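Local coordinates for putative sugar binding protein (Geobacillus stearothermophilus, PDB 6GUQ), which probably binds carbohydrate as a periplasmic-type solute-binding protein, and holds a molecule of beta-D-glucopyranose between its two lobes, at residues Ile118-Pro123 against Thr164-Gln169; Ile158-Leu163 against Tyr218-Leu223; Val36-Asp41 against Ile92-Thr97; Ile244-Leu249 against Val265-Tyr270. All coordinates share one frame; numbering follows the deposited sequence.

Interaction 1: residues Ile118-Pro123 against Thr164-Gln169; sequences IDTDAP and TAAHQQ. With BGC (beta-D-glucopyranose), chain B.
Thr120 reaches over the ring of His167, its hydroxyl and methyl arriving on one face while the histidine turns its NE2 edge to the sugar. The threonine OG1 stands 3.0 Å from CG of His167, offset from the middle of the ring toward the rim, and Thr120 CB makes a CH-pi contact with the same face. Gln168 lays its NE2 over the centre of the opposite face, so the imidazole is covered on both faces, which is likely to limit its rotation. The CG atom of His167 lies between its backbone N and carbonyl carbon (chi1 57°), which swings the ring off the helix start and into the cleft. From there His167 NE2 donates to O3 of the glucopyranose at 2.6 Å.

Asp119 meets the same hydroxyl, its CG anti to the backbone N (chi1 172°). O3 donates to Asp119 OD1 at 2.8 Å, while the sugar O2 gives its proton to Asp119 OD2 at 2.7 Å; a carboxylate suits two adjacent hydroxyls because it offers two acceptors. Thr120 OG1 donates to Asp119 OD1 at 2.8 Å from the anti side, tilted 31° out of the carboxylate plane, a second-shell bond to the carboxylate. Beside the ring, Thr120 CG2 rests on Ala166 CB at 3.9 Å, a methyl small enough for the close approach of loop and helix.

The loop following strand 115-118 in one lobe thus meets the first turn of helix 166-179 in the other across the sugar cleft, as in two-lobed periplasmic binding proteins. Backbone bonds tie Thr120 to Gly95 and Ala166 to Leu96, while Trp45 of helix 43-59 and Met272 of helix 269-284 touch Asp119.

Interaction 2: residues Ile158-Leu163 against Tyr218-Leu223; sequences IITGSL and YGTSAL. With BGC (beta-D-glucopyranose), chain B.
Ile158-Gly161 and Tyr218-Ser221 run parallel, their directions only 6° apart, with Ile158 paired to Tyr218 and Ile159 to Gly219. Ile159 bonds through both of its backbone polar atoms: its N donates to Tyr218 O at 2.9 Å, and its O accepts from Thr220 N at 3.0 Å. Two CA-H...O contacts, from Ile158 CA to Tyr218 O and from Gly219 CA to Ile159 O, fill in between these bonds, as parallel strands commonly do.

On the face carrying Ile158 and Tyr218 the two side chains lie side by side and point the same way. Ile158 CG2 comes within 3.7 Å of Tyr218 CD2, while Ile158 CD1 sits in the ring plane at its edge; the branched isoleucine follows the outline of the flat ring. With Thr220 OG1 between the backbone N and the carbonyl carbon (chi1 75°), CG2 falls anti to the carbonyl carbon and covers part of one face of that ring. Where the strands end, Thr160 OG1 and Thr220 OG1 stand 2.8 Å apart, and Gln168 OE1 joins them, hydrogen-bonded to Thr220 OG1 and to Gly161 N, so these buried polar atoms have partners. The chain then leaves the sheet, and Ala222 N donates to the glucopyranose ring oxygen O5 at 2.9 Å, a backbone bond, while the small Ala222 CB fits closely against the sugar.

Helix 166-179 packs on the Ile158 and Tyr218 face, where Phe175 stacks on the tyrosine ring and the tyrosine OH bonds to Arg171 O. On the other face Ile159 meets Lys203 and Ile207 of helix 197-210. Strands 185-192 and 242-246 flank the pair within the sheet.

Interaction 3: residues Val36-Asp41 against Ile92-Thr97; sequences VPEELD and ITQGLT. With BGC (beta-D-glucopyranose), chain B.
At the carboxyl ends of two neighbouring parallel strands, 32-36 and 90-93, the chain peels away into loops that line the sugar cleft of this periplasmic-binding-protein fold, and Val36 and Glu38 there meet Ile92, Thr93, Gln94 and Leu96. The strands are joined by Val36 N donating to Ile92 O at 3.0 Å, and Val36 CB and Thr93 OG1 are 4.2 Å apart. Thr93 OG1 donates to the carbonyl O of Gln94, the next residue, and so pins the start of the loop.

Glu38 and Gln94 carry the polar part. With CG anti to the backbone N (chi1 -172°) and the chain extended, Glu38 brings OE1 to the sugar, where O4 of the glucopyranose donates to it at 2.6 Å. Gln94 NE2 also gives a nearly straight bond to Glu38 OE1, 2.9 Å long at 179°, approaching from above the carboxylate plane. The amide oxygen Gln94 OE1 lies against Glu38 CB at 3.0 Å. Leu96 CD2 packs beside Glu38 OE2 at 4.0 Å. Were Glu38 exchanged for an alanine, sugar O4 would probably lose this acceptor and one N-H of Gln94 its mate.

Gln94 NE2 also bonds Asp119 OD1, so one neutral amide bridges two carboxylates that each grip the ligand. A glutamine suits this place because it offers N-H groups to both acids, and it is likely to ease their mutual repulsion and keep both facing the hydroxyls.

Interaction 4: residues Ile244-Leu249 against Val265-Tyr270; sequences IGFDTL and VVQEPY. With BGC (beta-D-glucopyranose), chain B.
Phe246 holds an uncommon torsion, with chi1 at -107° away from the usual staggered positions, and in that pose its ring lies squarely beneath Val265. The valine CB sits 3.7 Å from the ring centroid, only 2° off the normal, and CG1 approaches Phe246 CE2 to 3.6 Å, so a branched side chain covers the face in a CH-pi contact. The amide of Gln267 stands almost perpendicular to the ring, its NE2 near the edge. With an alanine here the ring edge beside Gln267 NE2 would be gone, and a gap would probably open against Val265.

Asp247 and Gln267 bring their polar ends to the sugar. Gln267 NE2 donates to the syn lone pair of Asp247 OD1 at 2.7 Å and also to glucopyranose O2 at 3.1 Å. The other carboxylate oxygen, Asp247 OD2, accepts from the anomeric hydroxyl O1 at 2.6 Å. A water donates to Asp247 OD1 and accepts from Thr248 OG1 and Gln267 N, while Gln267 OE1 is held by Thr133.

Asp247 N, donating to Val265 O at 2.6 Å, and Val265 N, donating to Gly245 O, join strands 242-246 and 263-266, the parallel pair of a beta-alpha-beta unit connected by helix 250-258. Helix 135-149 packs against this pair, with Ala138 on Phe246 and Ala142 on Val265. Strand 292-300 runs beside strand 263-266, and strand 216-219 lies on the far side of strand 242-246.

Along the chain interaction 3 comes first, interactions 1 and 2 cross, their segments alternating in the order 118-123, 158-163, 164-169, 218-223, and interaction 4 closes the series. Interactions 1 and 3 have centres about 10 Å apart and interactions 2 and 4 about 12 Å, while interactions 3 and 4 are about 17 Å apart. Strands 154-160, 216-219, 242-246 and 263-266 lie in sequence across one part of the sheet, and strands 32-36, 90-93 and 115-118 across another. Interaction 1 links the two parts through helix 166-179. All four touch the same glucopyranose from different sides, consistent with a two-lobed binding protein closed around its ligand.

Interaction 1: residues Ile118-Pro123 against Thr164-Gln169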
# COMPACT_ATOMS: atom_id res chain seq x y z
N ILE A 118 1.26 -2.44 10.54
CA ILE A 118 1.91 -1.43 9.71
C ILE A 118 1.31 -1.50 8.31
O ILE A 118 1.04 -2.60 7.80
CB ILE A 118 3.45 -1.62 9.69
CG1 ILE A 118 4.14 -0.42 9.05
CG2 ILE A 118 3.87 -2.88 8.95
CD1 ILE A 118 5.65 -0.42 9.29
N ASP A 119 1.04 -0.33 7.72
CA ASP A 119 0.68 -0.17 6.30
C ASP A 119 -0.75 -0.64 6.01
O ASP A 119 -1.49 0.03 5.27
CB ASP A 119 1.71 -0.91 5.43
CG ASP A 119 1.32 -0.99 3.96
OD1 ASP A 119 0.59 -1.94 3.59
OD2 ASP A 119 1.76 -0.13 3.17
N THR A 120 -1.14 -1.77 6.59
CA THR A 120 -2.49 -2.32 6.45
C THR A 120 -2.96 -2.77 7.82
O THR A 120 -2.30 -3.61 8.45
CB THR A 120 -2.50 -3.49 5.46
OG1 THR A 120 -1.88 -3.10 4.23
CG2 THR A 120 -3.93 -3.95 5.19
N ASP A 121 -4.08 -2.22 8.30
CA ASP A 121 -4.55 -2.49 9.65
C ASP A 121 -5.51 -3.68 9.67
O ASP A 121 -6.12 -4.04 8.65
CB ASP A 121 -5.24 -1.24 10.24
CG ASP A 121 -5.43 -1.33 11.79
OD1 ASP A 121 -4.75 -2.15 12.45
OD2 ASP A 121 -6.27 -0.56 12.34
N ALA A 122 -5.62 -4.30 10.86
CA ALA A 122 -6.65 -5.28 11.22
C ALA A 122 -7.35 -4.76 12.48
O ALA A 122 -7.11 -5.26 13.59
CB ALA A 122 -6.06 -6.67 11.45
N PRO A 123 -8.23 -3.76 12.33
CA PRO A 123 -8.72 -3.03 13.52
C PRO A 123 -9.57 -3.87 14.47
O PRO A 123 -9.89 -3.39 15.57
CB PRO A 123 -9.53 -1.88 12.91
CG PRO A 123 -9.96 -2.40 11.54
CD PRO A 123 -8.88 -3.33 11.08
N THR A 164 -8.33 -9.41 -2.17
CA THR A 164 -8.46 -9.94 -0.82
C THR A 164 -7.66 -9.15 0.20
O THR A 164 -7.96 -9.24 1.39
CB THR A 164 -8.01 -11.41 -0.78
OG1 THR A 164 -6.68 -11.52 -1.32
CG2 THR A 164 -8.96 -12.28 -1.60
N ALA A 165 -6.64 -8.41 -0.22
CA ALA A 165 -5.88 -7.57 0.69
C ALA A 165 -6.76 -6.42 1.18
O ALA A 165 -7.51 -5.82 0.41
CB ALA A 165 -4.62 -7.05 -0.00
N ALA A 166 -6.65 -6.14 2.48
CA ALA A 166 -7.61 -5.24 3.13
C ALA A 166 -7.38 -3.79 2.74
O ALA A 166 -8.33 -3.02 2.61
CB ALA A 166 -7.53 -5.41 4.65
N HIS A 167 -6.11 -3.39 2.58
CA HIS A 167 -5.82 -2.02 2.18
C HIS A 167 -6.23 -1.79 0.73
O HIS A 167 -6.73 -0.70 0.40
CB HIS A 167 -4.34 -1.67 2.41
CG HIS A 167 -3.35 -2.58 1.72
ND1 HIS A 167 -3.59 -3.91 1.45
CD2 HIS A 167 -2.08 -2.34 1.31
CE1 HIS A 167 -2.52 -4.44 0.87
NE2 HIS A 167 -1.58 -3.51 0.80
N GLN A 168 -6.05 -2.80 -0.12
CA GLN A 168 -6.45 -2.68 -1.52
C GLN A 168 -7.95 -2.49 -1.64
O GLN A 168 -8.42 -1.60 -2.37
CB GLN A 168 -5.99 -3.93 -2.28
CG GLN A 168 -4.51 -4.12 -2.30
CD GLN A 168 -3.80 -2.91 -2.86
OE1 GLN A 168 -3.76 -2.70 -4.08
NE2 GLN A 168 -3.22 -2.11 -1.98
N GLN A 169 -8.73 -3.31 -0.93
CA GLN A 169 -10.18 -3.14 -0.94
C GLN A 169 -10.58 -1.74 -0.50
O GLN A 169 -11.46 -1.13 -1.12
CB GLN A 169 -10.85 -4.16 -0.03
CG GLN A 169 -10.77 -5.58 -0.53
CD GLN A 169 -11.07 -6.58 0.58
OE1 GLN A 169 -10.43 -6.56 1.62
NE2 GLN A 169 -12.04 -7.45 0.35
C2 BGC B . 1.13 -0.69 -0.42
C3 BGC B . 1.80 -1.93 0.05
C4 BGC B . 2.01 -2.85 -1.11
C5 BGC B . 2.85 -2.21 -2.18
C6 BGC B . 2.91 -3.16 -3.34
C1 BGC B . 1.87 -0.02 -1.56
O1 BGC B . 1.05 0.92 -2.12
O2 BGC B . 0.97 0.29 0.62
O3 BGC B . 0.90 -2.65 0.92
O4 BGC B . 2.67 -4.06 -0.74
O5 BGC B . 2.24 -0.97 -2.65
O6 BGC B . 3.86 -2.68 -4.25

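Interaction 2: residues Ile158-Leu163 against Tyr218-Leu223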
# COMPACT_ATOMS: atom_id res chain seq x y z
N ILE A 158 -9.61 -0.04 -13.14
CA ILE A 158 -8.87 -0.05 -11.88
C ILE A 158 -7.98 -1.28 -11.86
O ILE A 158 -8.45 -2.40 -12.09
CB ILE A 158 -9.80 -0.02 -10.65
CG1 ILE A 158 -10.70 1.21 -10.69
CG2 ILE A 158 -8.98 -0.05 -9.33
CD1 ILE A 158 -11.67 1.34 -9.48
N ILE A 159 -6.69 -1.06 -11.60
CA ILE A 159 -5.72 -2.13 -11.35
C ILE A 159 -5.40 -2.10 -9.87
O ILE A 159 -4.95 -1.07 -9.34
CB ILE A 159 -4.44 -1.97 -12.18
CG1 ILE A 159 -4.75 -1.83 -13.67
CG2 ILE A 159 -3.49 -3.14 -11.94
CD1 ILE A 159 -5.19 -3.08 -14.31
N THR A 160 -5.62 -3.22 -9.19
CA THR A 160 -5.44 -3.30 -7.75
C THR A 160 -4.49 -4.44 -7.42
O THR A 160 -4.41 -5.43 -8.15
CB THR A 160 -6.82 -3.48 -7.04
OG1 THR A 160 -6.66 -3.35 -5.62
CG2 THR A 160 -7.47 -4.82 -7.39
N GLY A 161 -3.75 -4.29 -6.32
CA GLY A 161 -2.80 -5.32 -5.91
C GLY A 161 -3.45 -6.69 -5.78
O GLY A 161 -2.92 -7.69 -6.26
N SER A 162 -4.61 -6.73 -5.16
CA SER A 162 -5.36 -7.94 -5.00
C SER A 162 -6.78 -7.66 -4.55
O SER A 162 -7.06 -6.61 -4.09
CB SER A 162 -4.67 -8.88 -4.04
OG SER A 162 -5.22 -8.81 -2.78
N LEU A 163 -7.68 -8.61 -4.68
CA LEU A 163 -9.05 -8.38 -4.28
C LEU A 163 -9.32 -8.81 -2.84
O LEU A 163 -10.43 -8.60 -2.34
CB LEU A 163 -10.00 -9.14 -5.21
CG LEU A 163 -10.08 -8.67 -6.66
CD1 LEU A 163 -10.70 -9.76 -7.52
CD2 LEU A 163 -10.86 -7.37 -6.80
N TYR A 218 -6.73 3.83 -12.76
CA TYR A 218 -6.47 4.03 -11.34
C TYR A 218 -5.73 2.82 -10.80
O TYR A 218 -6.24 1.70 -10.85
CB TYR A 218 -7.78 4.24 -10.57
CG TYR A 218 -7.70 4.21 -9.04
CD1 TYR A 218 -6.70 4.91 -8.36
CD2 TYR A 218 -8.65 3.53 -8.27
CE1 TYR A 218 -6.63 4.90 -6.97
CE2 TYR A 218 -8.59 3.52 -6.87
CZ TYR A 218 -7.59 4.21 -6.22
OH TYR A 218 -7.52 4.21 -4.83
N GLY A 219 -4.51 3.02 -10.31
CA GLY A 219 -3.72 1.94 -9.74
C GLY A 219 -3.67 2.14 -8.24
O GLY A 219 -3.51 3.28 -7.77
N THR A 220 -3.82 1.05 -7.47
CA THR A 220 -3.97 1.15 -6.03
C THR A 220 -2.77 0.66 -5.22
O THR A 220 -2.80 0.73 -3.99
CB THR A 220 -5.25 0.41 -5.56
OG1 THR A 220 -5.06 -1.01 -5.58
CG2 THR A 220 -6.43 0.78 -6.42
N SER A 221 -1.69 0.21 -5.87
CA SER A 221 -0.47 -0.17 -5.16
C SER A 221 0.75 0.39 -5.90
O SER A 221 0.65 0.94 -7.00
CB SER A 221 -0.38 -1.69 -4.98
OG SER A 221 -0.25 -2.37 -6.22
N ALA A 222 1.93 0.21 -5.30
CA ALA A 222 3.09 1.03 -5.67
C ALA A 222 3.56 0.83 -7.12
O ALA A 222 4.13 1.75 -7.71
CB ALA A 222 4.25 0.75 -4.71
N LEU A 223 3.37 -0.35 -7.70
CA LEU A 223 3.90 -0.64 -9.02
C LEU A 223 2.84 -0.65 -10.13
O LEU A 223 3.14 -1.03 -11.27
CB LEU A 223 4.62 -1.99 -9.00
CG LEU A 223 5.81 -2.13 -8.05
CD1 LEU A 223 6.22 -3.60 -7.87
CD2 LEU A 223 6.97 -1.30 -8.58
C2 BGC B . 1.13 -0.69 -0.42
C3 BGC B . 1.80 -1.93 0.05
C4 BGC B . 2.01 -2.85 -1.11
C5 BGC B . 2.85 -2.21 -2.18
C6 BGC B . 2.91 -3.16 -3.34
C1 BGC B . 1.87 -0.02 -1.56
O1 BGC B . 1.05 0.92 -2.12
O2 BGC B . 0.97 0.29 0.62
O3 BGC B . 0.90 -2.65 0.92
O4 BGC B . 2.67 -4.06 -0.74
O5 BGC B . 2.24 -0.97 -2.65
O6 BGC B . 3.86 -2.68 -4.25

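Interaction 3: residues Val36-Asp41 against Ile92-Thr97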
# COMPACT_ATOMS: atom_id res chain seq x y z
N VAL A 36 7.81 -7.81 9.16
CA VAL A 36 7.44 -8.69 8.06
C VAL A 36 6.82 -7.85 6.94
O VAL A 36 5.72 -7.31 7.13
CB VAL A 36 6.46 -9.77 8.52
CG1 VAL A 36 6.05 -10.66 7.36
CG2 VAL A 36 7.06 -10.57 9.67
N PRO A 37 7.46 -7.73 5.77
CA PRO A 37 6.84 -7.04 4.63
C PRO A 37 5.91 -7.95 3.84
O PRO A 37 5.90 -9.17 4.01
CB PRO A 37 8.04 -6.65 3.77
CG PRO A 37 8.98 -7.79 3.99
CD PRO A 37 8.85 -8.11 5.48
N GLU A 38 5.13 -7.34 2.94
CA GLU A 38 4.27 -8.12 2.03
C GLU A 38 5.10 -8.97 1.07
O GLU A 38 4.66 -10.05 0.66
CB GLU A 38 3.33 -7.20 1.25
CG GLU A 38 2.26 -7.93 0.41
CD GLU A 38 1.03 -7.06 0.04
OE1 GLU A 38 1.06 -5.84 0.29
OE2 GLU A 38 0.05 -7.60 -0.53
N GLU A 39 6.30 -8.50 0.73
CA GLU A 39 7.20 -9.16 -0.21
C GLU A 39 8.59 -8.56 0.01
O GLU A 39 8.73 -7.34 0.06
CB GLU A 39 6.72 -8.99 -1.66
CG GLU A 39 7.69 -9.45 -2.75
CD GLU A 39 7.01 -9.57 -4.12
OE1 GLU A 39 6.01 -10.31 -4.26
OE2 GLU A 39 7.47 -8.89 -5.06
N LEU A 40 9.60 -9.43 0.12
CA LEU A 40 10.89 -9.01 0.65
C LEU A 40 11.49 -7.85 -0.14
O LEU A 40 11.70 -6.76 0.40
CB LEU A 40 11.84 -10.22 0.69
CG LEU A 40 13.02 -10.21 1.67
CD1 LEU A 40 13.89 -11.42 1.43
CD2 LEU A 40 13.87 -8.94 1.59
N ASP A 41 11.76 -8.06 -1.44
CA ASP A 41 12.53 -7.10 -2.23
C ASP A 41 11.64 -6.10 -2.99
O ASP A 41 12.15 -5.37 -3.85
CB ASP A 41 13.47 -7.83 -3.20
CG ASP A 41 14.59 -6.91 -3.74
OD1 ASP A 41 15.20 -6.16 -2.95
OD2 ASP A 41 14.85 -6.95 -4.96
N ILE A 92 6.00 -6.66 14.07
CA ILE A 92 5.40 -5.61 13.24
C ILE A 92 5.05 -6.22 11.88
O ILE A 92 5.93 -6.73 11.18
CB ILE A 92 6.35 -4.42 13.08
CG1 ILE A 92 6.75 -3.89 14.46
CG2 ILE A 92 5.70 -3.31 12.23
CD1 ILE A 92 7.77 -2.77 14.41
N THR A 93 3.77 -6.15 11.51
CA THR A 93 3.28 -6.80 10.30
C THR A 93 2.05 -6.07 9.78
O THR A 93 1.34 -5.39 10.52
CB THR A 93 2.92 -8.27 10.56
OG1 THR A 93 2.47 -8.88 9.34
CG2 THR A 93 1.81 -8.36 11.59
N GLN A 94 1.79 -6.27 8.48
CA GLN A 94 0.49 -5.95 7.90
C GLN A 94 -0.59 -6.84 8.48
O GLN A 94 -0.36 -8.01 8.81
CB GLN A 94 0.50 -6.17 6.37
CG GLN A 94 1.09 -5.09 5.50
CD GLN A 94 1.31 -5.61 4.06
OE1 GLN A 94 1.94 -6.65 3.86
NE2 GLN A 94 0.77 -4.90 3.07
N GLY A 95 -1.81 -6.31 8.54
CA GLY A 95 -2.97 -7.10 8.88
C GLY A 95 -3.76 -7.40 7.63
O GLY A 95 -4.86 -6.88 7.44
N LEU A 96 -3.19 -8.27 6.81
CA LEU A 96 -3.49 -8.31 5.38
C LEU A 96 -4.94 -8.70 5.10
O LEU A 96 -5.62 -8.03 4.32
CB LEU A 96 -2.53 -9.27 4.69
CG LEU A 96 -2.16 -8.85 3.27
CD1 LEU A 96 -2.18 -7.33 3.12
CD2 LEU A 96 -0.79 -9.41 2.98
N THR A 97 -5.42 -9.78 5.71
CA THR A 97 -6.79 -10.21 5.52
C THR A 97 -7.44 -10.52 6.86
O THR A 97 -6.81 -11.11 7.74
CB THR A 97 -6.90 -11.46 4.62
OG1 THR A 97 -6.77 -12.62 5.43
CG2 THR A 97 -5.81 -11.47 3.55
C2 BGC B . 1.13 -0.69 -0.42
C3 BGC B . 1.80 -1.93 0.05
C4 BGC B . 2.01 -2.85 -1.11
C5 BGC B . 2.85 -2.21 -2.18
C6 BGC B . 2.91 -3.16 -3.34
C1 BGC B . 1.87 -0.02 -1.56
O1 BGC B . 1.05 0.92 -2.12
O2 BGC B . 0.97 0.29 0.62
O3 BGC B . 0.90 -2.65 0.92
O4 BGC B . 2.67 -4.06 -0.74
O5 BGC B . 2.24 -0.97 -2.65
O6 BGC B . 3.86 -2.68 -4.25

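Interaction 4: residues Ile244-Leu249 against Val265-Tyr270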
# COMPACT_ATOMS: atom_id res chain seq x y z
N ILE A 244 -3.77 7.81 -12.77
CA ILE A 244 -3.47 8.14 -11.38
C ILE A 244 -3.12 6.85 -10.63
O ILE A 244 -3.91 5.89 -10.62
CB ILE A 244 -4.63 8.88 -10.69
CG1 ILE A 244 -4.26 9.17 -9.23
CG2 ILE A 244 -5.92 8.07 -10.80
CD1 ILE A 244 -5.22 10.06 -8.53
N GLY A 245 -1.94 6.84 -10.02
CA GLY A 245 -1.50 5.66 -9.28
C GLY A 245 -1.19 5.95 -7.82
O GLY A 245 -1.65 6.95 -7.27
N PHE A 246 -0.39 5.08 -7.20
CA PHE A 246 -0.02 5.20 -5.79
C PHE A 246 1.48 5.34 -5.64
O PHE A 246 2.26 4.85 -6.48
CB PHE A 246 -0.50 3.98 -4.98
CG PHE A 246 -1.68 4.27 -4.09
CD1 PHE A 246 -2.96 4.41 -4.62
CD2 PHE A 246 -1.51 4.39 -2.70
CE1 PHE A 246 -4.05 4.67 -3.80
CE2 PHE A 246 -2.60 4.66 -1.86
CZ PHE A 246 -3.87 4.80 -2.41
N ASP A 247 1.88 6.03 -4.57
CA ASP A 247 3.26 6.11 -4.11
C ASP A 247 4.18 6.88 -5.06
O ASP A 247 3.74 7.35 -6.12
CB ASP A 247 3.80 4.70 -3.84
CG ASP A 247 2.98 3.98 -2.77
OD1 ASP A 247 2.89 4.52 -1.62
OD2 ASP A 247 2.41 2.90 -3.08
N THR A 248 5.45 7.01 -4.67
CA THR A 248 6.39 7.93 -5.30
C THR A 248 7.72 7.25 -5.63
O THR A 248 8.77 7.89 -5.60
CB THR A 248 6.62 9.14 -4.41
OG1 THR A 248 7.03 8.69 -3.11
CG2 THR A 248 5.34 10.00 -4.29
N LEU A 249 7.70 5.95 -5.95
CA LEU A 249 8.87 5.24 -6.44
C LEU A 249 9.49 6.02 -7.60
O LEU A 249 8.77 6.72 -8.32
CB LEU A 249 8.50 3.83 -6.90
CG LEU A 249 8.00 2.86 -5.83
CD1 LEU A 249 7.75 1.49 -6.43
CD2 LEU A 249 9.02 2.80 -4.72
N VAL A 265 -0.97 9.15 -5.46
CA VAL A 265 -1.27 9.24 -4.04
C VAL A 265 0.02 9.03 -3.25
O VAL A 265 0.61 7.95 -3.29
CB VAL A 265 -2.33 8.21 -3.63
CG1 VAL A 265 -2.60 8.28 -2.14
CG2 VAL A 265 -3.59 8.43 -4.43
N VAL A 266 0.44 10.06 -2.52
CA VAL A 266 1.65 9.99 -1.70
C VAL A 266 1.43 9.09 -0.49
O VAL A 266 0.37 9.12 0.13
CB VAL A 266 2.06 11.40 -1.26
CG1 VAL A 266 2.95 11.35 -0.04
CG2 VAL A 266 2.71 12.15 -2.41
N GLN A 267 2.44 8.29 -0.14
CA GLN A 267 2.53 7.64 1.17
C GLN A 267 3.88 7.95 1.79
O GLN A 267 4.78 8.51 1.15
CB GLN A 267 2.34 6.13 1.11
CG GLN A 267 1.01 5.68 0.60
CD GLN A 267 0.72 4.23 0.91
OE1 GLN A 267 0.04 3.92 1.89
NE2 GLN A 267 1.23 3.32 0.07
N GLU A 268 4.03 7.56 3.05
CA GLU A 268 5.24 7.80 3.83
C GLU A 268 5.81 6.47 4.32
O GLU A 268 5.73 6.16 5.52
CB GLU A 268 4.96 8.75 4.99
CG GLU A 268 4.64 10.18 4.56
CD GLU A 268 5.77 10.82 3.76
OE1 GLU A 268 5.48 11.61 2.82
OE2 GLU A 268 6.95 10.52 4.07
N PRO A 269 6.39 5.67 3.43
CA PRO A 269 6.89 4.35 3.86
C PRO A 269 8.07 4.43 4.82
O PRO A 269 8.16 3.61 5.73
CB PRO A 269 7.25 3.66 2.54
CG PRO A 269 7.49 4.77 1.58
CD PRO A 269 6.56 5.88 1.98
N TYR A 270 8.97 5.40 4.64
CA TYR A 270 10.07 5.56 5.58
C TYR A 270 9.56 5.95 6.96
O TYR A 270 9.91 5.32 7.97
CB TYR A 270 11.08 6.59 5.06
CG TYR A 270 12.27 6.83 5.99
CD1 TYR A 270 12.16 7.66 7.11
CD2 TYR A 270 13.51 6.23 5.75
CE1 TYR A 270 13.24 7.88 7.97
CE2 TYR A 270 14.60 6.44 6.60
CZ TYR A 270 14.45 7.27 7.71
OH TYR A 270 15.52 7.49 8.54
C2 BGC B . 1.13 -0.69 -0.42
C3 BGC B . 1.80 -1.93 0.05
C4 BGC B . 2.01 -2.85 -1.11
C5 BGC B . 2.85 -2.21 -2.18
C6 BGC B . 2.91 -3.16 -3.34
C1 BGC B . 1.87 -0.02 -1.56
O1 BGC B . 1.05 0.92 -2.12
O2 BGC B . 0.97 0.29 0.62
O3 BGC B . 0.90 -2.65 0.92
O4 BGC B . 2.67 -4.06 -0.74
O5 BGC B . 2.24 -0.97 -2.65
O6 BGC B . 3.86 -2.68 -4.25
O HOH W 1 5.06 6.96 -1.44